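PDB 2ITM: xylulose kinase from Escherichia coli, which catalyses the ATP-dependent phosphorylation of D-xylulose to D-xylulose 5-phosphate, and less efficiently that of 1-deoxy-D-xylulose. Local coordinates for residues L7-V12 and S41-E46; E29-S34 and P45-Q50; L156-R159 and E163-S166. All coordinates share one frame; numbering follows the deposited sequence.

Interaction 1. Residues L7-V12 and S41-E46; sequences LGTSGV and SEQDPE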
loop_
_atom_site.group_PDB
_atom_site.type_symbol
_atom_site.label_atom_id
_atom_site.label_comp_id
_atom_site.label_asym_id
_atom_site.label_seq_id
_atom_site.Cartn_x
_atom_site.Cartn_y
_atom_site.Cartn_z
ATOM N N LEU A 7 16.253 6.525 34.235
ATOM C CA LEU A 7 15.987 5.126 33.999
ATOM C C LEU A 7 15.001 4.979 32.862
ATOM O O LEU A 7 13.796 5.040 33.059
ATOM C CB LEU A 7 15.430 4.486 35.272
ATOM C CG LEU A 7 15.809 3.070 35.626
ATOM C CD1 LEU A 7 14.809 2.463 36.551
ATOM C CD2 LEU A 7 15.970 2.228 34.407
ATOM N N GLY A 8 15.530 4.787 31.668
ATOM C CA GLY A 8 14.712 4.530 30.512
ATOM C C GLY A 8 14.346 3.084 30.367
ATOM O O GLY A 8 14.575 2.281 31.258
ATOM N N THR A 9 13.760 2.749 29.231
ATOM C CA THR A 9 13.461 1.368 28.922
ATOM C C THR A 9 14.660 0.672 28.281
ATOM O O THR A 9 14.942 -0.464 28.580
ATOM C CB THR A 9 12.231 1.267 28.023
ATOM O OG1 THR A 9 11.225 2.171 28.476
ATOM C CG2 THR A 9 11.572 -0.060 28.204
ATOM N N SER A 10 15.358 1.377 27.413
ATOM C CA SER A 10 16.389 0.757 26.604
ATOM C C SER A 10 17.773 1.094 27.102
ATOM O O SER A 10 18.747 0.618 26.555
ATOM C CB SER A 10 16.257 1.189 25.156
ATOM O OG SER A 10 16.497 2.552 25.026
ATOM N N GLY A 11 17.826 1.901 28.141
ATOM C CA GLY A 11 19.051 2.169 28.868
ATOM C C GLY A 11 18.918 3.153 30.019
ATOM O O GLY A 11 17.882 3.764 30.204
ATOM N N VAL A 12 19.984 3.296 30.792
ATOM C CA VAL A 12 20.115 4.410 31.718
ATOM C C VAL A 12 21.073 5.497 31.278
ATOM O O VAL A 12 22.122 5.239 30.712
ATOM C CB VAL A 12 20.463 3.970 33.138
ATOM C CG1 VAL A 12 19.456 3.012 33.666
ATOM C CG2 VAL A 12 21.844 3.362 33.197
ATOM N N SER A 41 6.182 -7.647 28.411
ATOM C CA SER A 41 7.340 -6.785 28.383
ATOM C C SER A 41 7.841 -6.602 29.802
ATOM O O SER A 41 7.175 -5.988 30.620
ATOM C CB SER A 41 6.987 -5.439 27.752
ATOM O OG SER A 41 8.141 -4.718 27.397
ATOM N N GLU A 42 9.009 -7.175 30.083
ATOM C CA GLU A 42 9.476 -7.258 31.445
ATOM C C GLU A 42 10.963 -6.908 31.540
ATOM O O GLU A 42 11.716 -7.069 30.598
ATOM C CB GLU A 42 9.266 -8.671 31.994
ATOM C CG GLU A 42 7.807 -9.029 32.237
ATOM C CD GLU A 42 7.654 -10.434 32.761
ATOM O OE1 GLU A 42 8.608 -11.222 32.592
ATOM O OE2 GLU A 42 6.617 -10.715 33.324
ATOM N N GLN A 43 11.361 -6.436 32.710
ATOM C CA GLN A 43 12.763 -6.296 33.049
ATOM C C GLN A 43 13.036 -6.738 34.475
ATOM O O GLN A 43 12.171 -6.685 35.333
ATOM C CB GLN A 43 13.237 -4.862 32.829
ATOM C CG GLN A 43 13.473 -4.506 31.386
ATOM C CD GLN A 43 13.664 -3.025 31.158
ATOM O OE1 GLN A 43 14.253 -2.625 30.174
ATOM N NE2 GLN A 43 13.151 -2.217 32.057
ATOM N N ASP A 44 14.257 -7.181 34.708
ATOM C CA ASP A 44 14.711 -7.548 36.051
ATOM C C ASP A 44 15.260 -6.321 36.775
ATOM O O ASP A 44 16.224 -5.711 36.348
ATOM C CB ASP A 44 15.749 -8.665 35.949
ATOM C CG ASP A 44 16.570 -8.837 37.207
ATOM O OD1 ASP A 44 17.631 -9.475 37.120
ATOM O OD2 ASP A 44 16.247 -8.395 38.317
ATOM N N PRO A 45 14.621 -5.964 37.877
ATOM C CA PRO A 45 14.919 -4.698 38.533
ATOM C C PRO A 45 16.375 -4.653 38.951
ATOM O O PRO A 45 16.953 -3.587 39.069
ATOM C CB PRO A 45 13.984 -4.703 39.746
ATOM C CG PRO A 45 12.886 -5.572 39.379
ATOM C CD PRO A 45 13.468 -6.636 38.490
ATOM N N GLU A 46 16.978 -5.815 39.133
ATOM C CA GLU A 46 18.399 -5.876 39.384
ATOM C C GLU A 46 19.245 -5.337 38.232
ATOM O O GLU A 46 20.264 -4.713 38.455
ATOM C CB GLU A 46 18.835 -7.282 39.783
ATOM C CG GLU A 46 20.295 -7.400 40.163
ATOM C CD GLU A 46 20.635 -6.684 41.449
ATOM O OE1 GLU A 46 19.796 -6.658 42.361
ATOM O OE2 GLU A 46 21.746 -6.152 41.545
#
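Thr-9 and Gln-43 make a small, largely polar contact between the tight turn after strand 2-7 and the short strand 42-43, at the edge of the active site in the N-terminal domain. The atom modelled as Gln-43 OE1 lies 2.8 Å from Thr-9 O; the amide is probably turned over in the model, and turned back its nitrogen may hydrogen-bond that carbonyl. The side chain starts with CG opposite the carbonyl carbon (chi1 -77°) and then runs extended, a length that lets glutamine span the gap between Thr-9 CA and Gln-43 CA, 8.7 Å apart. Gly-8 N donates a 3.0 Å hydrogen bond to Gly-11 O, and the lack of a side chain on Gly-8 leaves room for that carbonyl. The turn follows Asp-6, thought to be important for activity, and probably corresponds to the first phosphate-binding loop of actin-type ATPases. Thr-9 OG1 is hydrogen-bonded to Trp-96 NE1 of the sugar pocket, and the Thr-9 side chain comes within about 6 Å of the bound D-xylulose. Beyond Gln-43, Asp-44 is the N-cap of helix 45-62: Asp-44 OD2 accepts from Glu-46 N at 2.8 Å, approached from above the carboxylate plane. Helix 45-62 covers this side of the sheet, with Trp-48 against Leu-7, and Ala-51 and Ala-55 against Val-12, while Leu-156 of helix 152-161 also packs on Leu-7.

Interaction 2. Residues E29-S34 and P45-Q50; sequences EKLTVS and PEQWWQ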
loop_
_atom_site.group_PDB
_atom_site.type_symbol
_atom_site.label_atom_id
_atom_site.label_comp_id
_atom_site.label_asym_id
_atom_site.label_seq_id
_atom_site.Cartn_x
_atom_site.Cartn_y
_atom_site.Cartn_z
ATOM N N GLU A 29 24.209 3.603 29.676
ATOM C CA GLU A 29 24.370 2.161 29.749
ATOM C C GLU A 29 23.131 1.470 29.232
ATOM O O GLU A 29 22.024 1.872 29.531
ATOM C CB GLU A 29 24.630 1.723 31.179
ATOM C CG GLU A 29 25.977 2.144 31.739
ATOM C CD GLU A 29 27.093 1.288 31.211
ATOM O OE1 GLU A 29 26.888 0.069 31.099
ATOM O OE2 GLU A 29 28.160 1.838 30.902
ATOM N N LYS A 30 23.329 0.419 28.457
ATOM C CA LYS A 30 22.230 -0.236 27.787
ATOM C C LYS A 30 21.468 -1.159 28.705
ATOM O O LYS A 30 21.984 -1.618 29.708
ATOM C CB LYS A 30 22.702 -0.948 26.523
ATOM C CG LYS A 30 22.910 -0.010 25.348
ATOM C CD LYS A 30 23.192 -0.741 24.049
ATOM C CE LYS A 30 24.049 0.112 23.140
ATOM N NZ LYS A 30 23.656 0.025 21.718
ATOM N N LEU A 31 20.213 -1.402 28.349
ATOM C CA LEU A 31 19.344 -2.321 29.053
ATOM C C LEU A 31 18.684 -3.265 28.047
ATOM O O LEU A 31 18.276 -2.841 26.983
ATOM C CB LEU A 31 18.253 -1.526 29.748
ATOM C CG LEU A 31 18.094 -1.481 31.261
ATOM C CD1 LEU A 31 19.307 -1.870 32.020
ATOM C CD2 LEU A 31 17.590 -0.143 31.696
ATOM N N THR A 32 18.541 -4.533 28.395
ATOM C CA THR A 32 17.678 -5.418 27.620
ATOM C C THR A 32 16.246 -5.464 28.120
ATOM O O THR A 32 15.965 -5.121 29.252
ATOM C CB THR A 32 18.246 -6.840 27.523
ATOM O OG1 THR A 32 18.361 -7.400 28.827
ATOM C CG2 THR A 32 19.664 -6.826 27.012
ATOM N N VAL A 33 15.352 -5.904 27.250
ATOM C CA VAL A 33 13.976 -6.178 27.620
ATOM C C VAL A 33 13.669 -7.630 27.327
ATOM O O VAL A 33 14.229 -8.223 26.414
ATOM C CB VAL A 33 13.006 -5.321 26.817
ATOM C CG1 VAL A 33 11.577 -5.577 27.239
ATOM C CG2 VAL A 33 13.356 -3.866 26.945
ATOM N N SER A 34 12.782 -8.201 28.121
ATOM C CA SER A 34 12.496 -9.610 28.029
ATOM C C SER A 34 11.016 -9.826 27.743
ATOM O O SER A 34 10.159 -9.278 28.414
ATOM C CB SER A 34 12.931 -10.324 29.301
ATOM O OG SER A 34 12.114 -11.436 29.562
ATOM N N PRO A 45 14.621 -5.964 37.877
ATOM C CA PRO A 45 14.919 -4.698 38.533
ATOM C C PRO A 45 16.375 -4.653 38.951
ATOM O O PRO A 45 16.953 -3.587 39.069
ATOM C CB PRO A 45 13.984 -4.703 39.746
ATOM C CG PRO A 45 12.886 -5.572 39.379
ATOM C CD PRO A 45 13.468 -6.636 38.490
ATOM N N GLU A 46 16.978 -5.815 39.133
ATOM C CA GLU A 46 18.399 -5.876 39.384
ATOM C C GLU A 46 19.245 -5.337 38.232
ATOM O O GLU A 46 20.264 -4.713 38.455
ATOM C CB GLU A 46 18.835 -7.282 39.783
ATOM C CG GLU A 46 20.295 -7.400 40.163
ATOM C CD GLU A 46 20.635 -6.684 41.449
ATOM O OE1 GLU A 46 19.796 -6.658 42.361
ATOM O OE2 GLU A 46 21.746 -6.152 41.545
ATOM N N GLN A 47 18.809 -5.571 37.007
ATOM C CA GLN A 47 19.457 -4.990 35.853
ATOM C C GLN A 47 19.407 -3.465 35.833
ATOM O O GLN A 47 20.319 -2.837 35.323
ATOM C CB GLN A 47 18.904 -5.568 34.552
ATOM C CG GLN A 47 19.750 -5.232 33.313
ATOM C CD GLN A 47 18.995 -5.387 31.968
ATOM O OE1 GLN A 47 17.774 -5.535 31.953
ATOM N NE2 GLN A 47 19.731 -5.349 30.861
ATOM N N TRP A 48 18.349 -2.877 36.384
ATOM C CA TRP A 48 18.285 -1.428 36.553
ATOM C C TRP A 48 19.423 -0.948 37.435
ATOM O O TRP A 48 20.074 0.036 37.147
ATOM C CB TRP A 48 16.957 -0.989 37.160
ATOM C CG TRP A 48 15.754 -1.307 36.349
ATOM C CD1 TRP A 48 15.697 -1.513 35.014
ATOM C CD2 TRP A 48 14.407 -1.444 36.840
ATOM N NE1 TRP A 48 14.400 -1.773 34.611
ATOM C CE2 TRP A 48 13.588 -1.731 35.736
ATOM C CE3 TRP A 48 13.816 -1.349 38.099
ATOM C CZ2 TRP A 48 12.224 -1.945 35.844
ATOM C CZ3 TRP A 48 12.477 -1.557 38.217
ATOM C CH2 TRP A 48 11.691 -1.850 37.109
ATOM N N TRP A 49 19.658 -1.663 38.522
ATOM C CA TRP A 49 20.644 -1.214 39.468
ATOM C C TRP A 49 22.033 -1.368 38.890
ATOM O O TRP A 49 22.809 -0.431 38.901
ATOM C CB TRP A 49 20.542 -1.948 40.791
ATOM C CG TRP A 49 21.738 -1.715 41.638
ATOM C CD1 TRP A 49 22.764 -2.569 41.850
ATOM C CD2 TRP A 49 22.055 -0.531 42.361
ATOM N NE1 TRP A 49 23.694 -2.002 42.677
ATOM C CE2 TRP A 49 23.280 -0.743 43.002
ATOM C CE3 TRP A 49 21.424 0.699 42.533
ATOM C CZ2 TRP A 49 23.877 0.212 43.793
ATOM C CZ3 TRP A 49 22.002 1.618 43.313
ATOM C CH2 TRP A 49 23.212 1.375 43.942
ATOM N N GLN A 50 22.339 -2.556 38.392
ATOM C CA GLN A 50 23.654 -2.809 37.842
ATOM C C GLN A 50 23.984 -1.817 36.738
ATOM O O GLN A 50 25.100 -1.340 36.645
ATOM C CB GLN A 50 23.789 -4.253 37.348
ATOM C CG GLN A 50 23.620 -5.315 38.433
ATOM C CD GLN A 50 24.598 -5.162 39.577
ATOM O OE1 GLN A 50 24.317 -5.568 40.696
ATOM N NE2 GLN A 50 25.743 -4.576 39.300
#
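The terminal amide of Gln-47 lies against three polar atoms of Thr-32, its backbone N and O and its hydroxyl. The amide atom modelled as NE2 is 2.9 Å from Thr-32 N, while the one modelled as OE1 is 3.3 Å from Thr-32 O. The amide is probably turned over in the model; turned back, it could accept from Thr-32 N and donate to Thr-32 O, possible bonds that would suit a glutamine facing both the N-H and the C=O of one extended residue. Gln-47 gets there by leaving the helix with CG opposite its backbone N (chi1 -167°) and staying extended; the Thr-32 side chain crosses it at about a right angle. Leu-31 slides past the same glutamine in the opposite direction: Leu-31 CD1 lies 3.5 Å from the amide carbon, Gln-47 CD, and also touches CG, packing on the aliphatic stem and the root of the amide. Strand 23-30 is the outermost strand, within this chain, of the six-stranded sheet of an actin-like ATPase domain, and here it runs out beside the first turns of helix 45-62. The other methyl, Leu-31 CD2, approaches Trp-48 CD1 obliquely at 4.1 Å. That indole has Pro-45 CA on one face, 3.5 Å above its plane and toward the rim. Farther along, Glu-29 forms a salt bridge with Arg-54 of the same helix.

Interaction 3. Residues L156-R159 and E163-S166; sequences LRLR and EFAS
The Phe-164 ring has Leu-158 CD1 over the centre of one face, 3.8 Å from the ring centroid and 12° off its normal, a CH-pi contact; Phe-164 also makes a cation-pi contact with Lys-148. The other flat group, the Arg-157 guanidinium, meets Ala-165 O at its edge. Both belong to a tight helix-to-strand connection in which the end of helix 152-161 turns back beside the start of strand 165-167. A branched leucine suits a place over a ring face: CD1 covers the centre while Leu-158 CD2 reaches Phe-164 CE2 at 4.1 Å. Arg-157 leaves the helix with CG opposite its backbone N (chi1 178°), then bends at chi3; its NE donates a 2.8 Å hydrogen bond to Ala-165 O, bent to 149° at the hydrogen, from well above the carbonyl plane. The small Ala-165 lets the arginine stem pass close by, with Ala-165 CB 3.7 Å from Arg-157 CD. Arginine's other N-H groups are used too: NH1 donates a hydrogen bond to Val-228 O and NH2 one to Ala-229 O, while NH2 also forms a salt bridge with Asp-154, which probably fixes the group's rotation. Leu-158 CA makes a C-H...O contact with Glu-163 O at 3.3 Å.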
loop_
_atom_site.group_PDB
_atom_site.type_symbol
_atom_site.label_atom_id
_atom_site.label_comp_id
_atom_site.label_asym_id
_atom_site.label_seq_id
_atom_site.Cartn_x
_atom_site.Cartn_y
_atom_site.Cartn_z
ATOM N N LEU A 156 14.787 2.075 42.183
ATOM C CA LEU A 156 16.093 2.691 42.160
ATOM C C LEU A 156 16.394 3.546 43.385
ATOM O O LEU A 156 17.440 3.405 43.992
ATOM C CB LEU A 156 16.271 3.491 40.879
ATOM C CG LEU A 156 17.660 3.561 40.301
ATOM C CD1 LEU A 156 18.362 2.227 40.377
ATOM C CD2 LEU A 156 17.587 4.037 38.875
ATOM N N ARG A 157 15.468 4.428 43.739
ATOM C CA ARG A 157 15.593 5.212 44.948
ATOM C C ARG A 157 15.835 4.362 46.190
ATOM O O ARG A 157 16.746 4.621 46.941
ATOM C CB ARG A 157 14.386 6.129 45.134
ATOM C CG ARG A 157 14.414 6.946 46.401
ATOM C CD ARG A 157 13.062 7.436 46.874
ATOM N NE ARG A 157 12.201 7.756 45.753
ATOM C CZ ARG A 157 12.383 8.785 44.955
ATOM N NH1 ARG A 157 13.380 9.622 45.169
ATOM N NH2 ARG A 157 11.563 8.983 43.950
ATOM N N LEU A 158 15.003 3.351 46.392
ATOM C CA LEU A 158 15.135 2.439 47.523
ATOM C C LEU A 158 16.512 1.789 47.593
ATOM O O LEU A 158 17.135 1.756 48.635
ATOM C CB LEU A 158 14.040 1.384 47.486
ATOM C CG LEU A 158 14.164 0.238 48.482
ATOM C CD1 LEU A 158 13.728 0.683 49.835
ATOM C CD2 LEU A 158 13.388 -0.975 48.030
ATOM N N ARG A 159 17.005 1.316 46.461
ATOM C CA ARG A 159 18.365 0.808 46.365
ATOM C C ARG A 159 19.453 1.840 46.681
ATOM O O ARG A 159 20.495 1.497 47.211
ATOM C CB ARG A 159 18.603 0.155 45.011
ATOM C CG ARG A 159 18.044 -1.251 44.890
ATOM C CD ARG A 159 18.705 -2.270 45.796
ATOM N NE ARG A 159 19.140 -3.469 45.075
ATOM C CZ ARG A 159 20.348 -3.649 44.595
ATOM N NH1 ARG A 159 21.264 -2.718 44.747
ATOM N NH2 ARG A 159 20.644 -4.752 43.948
ATOM N N GLU A 163 14.849 4.245 51.244
ATOM C CA GLU A 163 13.531 4.805 51.498
ATOM C C GLU A 163 12.520 4.335 50.461
ATOM O O GLU A 163 12.892 4.010 49.345
ATOM C CB GLU A 163 13.565 6.336 51.510
ATOM C CG GLU A 163 14.762 6.968 52.201
ATOM C CD GLU A 163 14.692 6.822 53.695
ATOM O OE1 GLU A 163 13.644 6.397 54.186
ATOM O OE2 GLU A 163 15.666 7.111 54.369
ATOM N N PHE A 164 11.251 4.298 50.857
ATOM C CA PHE A 164 10.142 4.042 49.952
ATOM C C PHE A 164 9.420 5.343 49.630
ATOM O O PHE A 164 8.659 5.842 50.434
ATOM C CB PHE A 164 9.124 3.067 50.568
ATOM C CG PHE A 164 9.693 1.726 50.951
ATOM C CD1 PHE A 164 10.281 1.534 52.181
ATOM C CD2 PHE A 164 9.626 0.656 50.090
ATOM C CE1 PHE A 164 10.797 0.314 52.526
ATOM C CE2 PHE A 164 10.140 -0.566 50.442
ATOM C CZ PHE A 164 10.723 -0.735 51.654
ATOM N N ALA A 165 9.647 5.875 48.438
ATOM C CA ALA A 165 9.066 7.148 48.063
ATOM C C ALA A 165 8.839 7.315 46.565
ATOM O O ALA A 165 9.578 6.789 45.761
ATOM C CB ALA A 165 9.883 8.274 48.600
ATOM N N SER A 166 7.806 8.068 46.213
ATOM C CA SER A 166 7.598 8.511 44.850
ATOM C C SER A 166 7.196 9.982 44.746
ATOM O O SER A 166 7.015 10.642 45.743
ATOM C CB SER A 166 6.563 7.624 44.155
ATOM O OG SER A 166 6.594 7.784 42.763
#

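In the fold
From the N terminus, interaction 1 closes a long loop, joining the turn between strands 2-7 and 11-17 to the approach to helix 45-62. Residues 29-34 fall inside that loop, and interaction 2 links them to the helix itself, so the two spans overlap without nesting and share Pro-45 and Glu-46. Backbone bonds from Val-12 to Glu-29 and from Glu-42 to Ser-34 join the two directly. Interaction 3 follows in series and closes only the short turn after helix 152-161. Arg-159 ties this helix to helix 45-62, by a salt bridge with Glu-46 and a cation-pi contact with Trp-49.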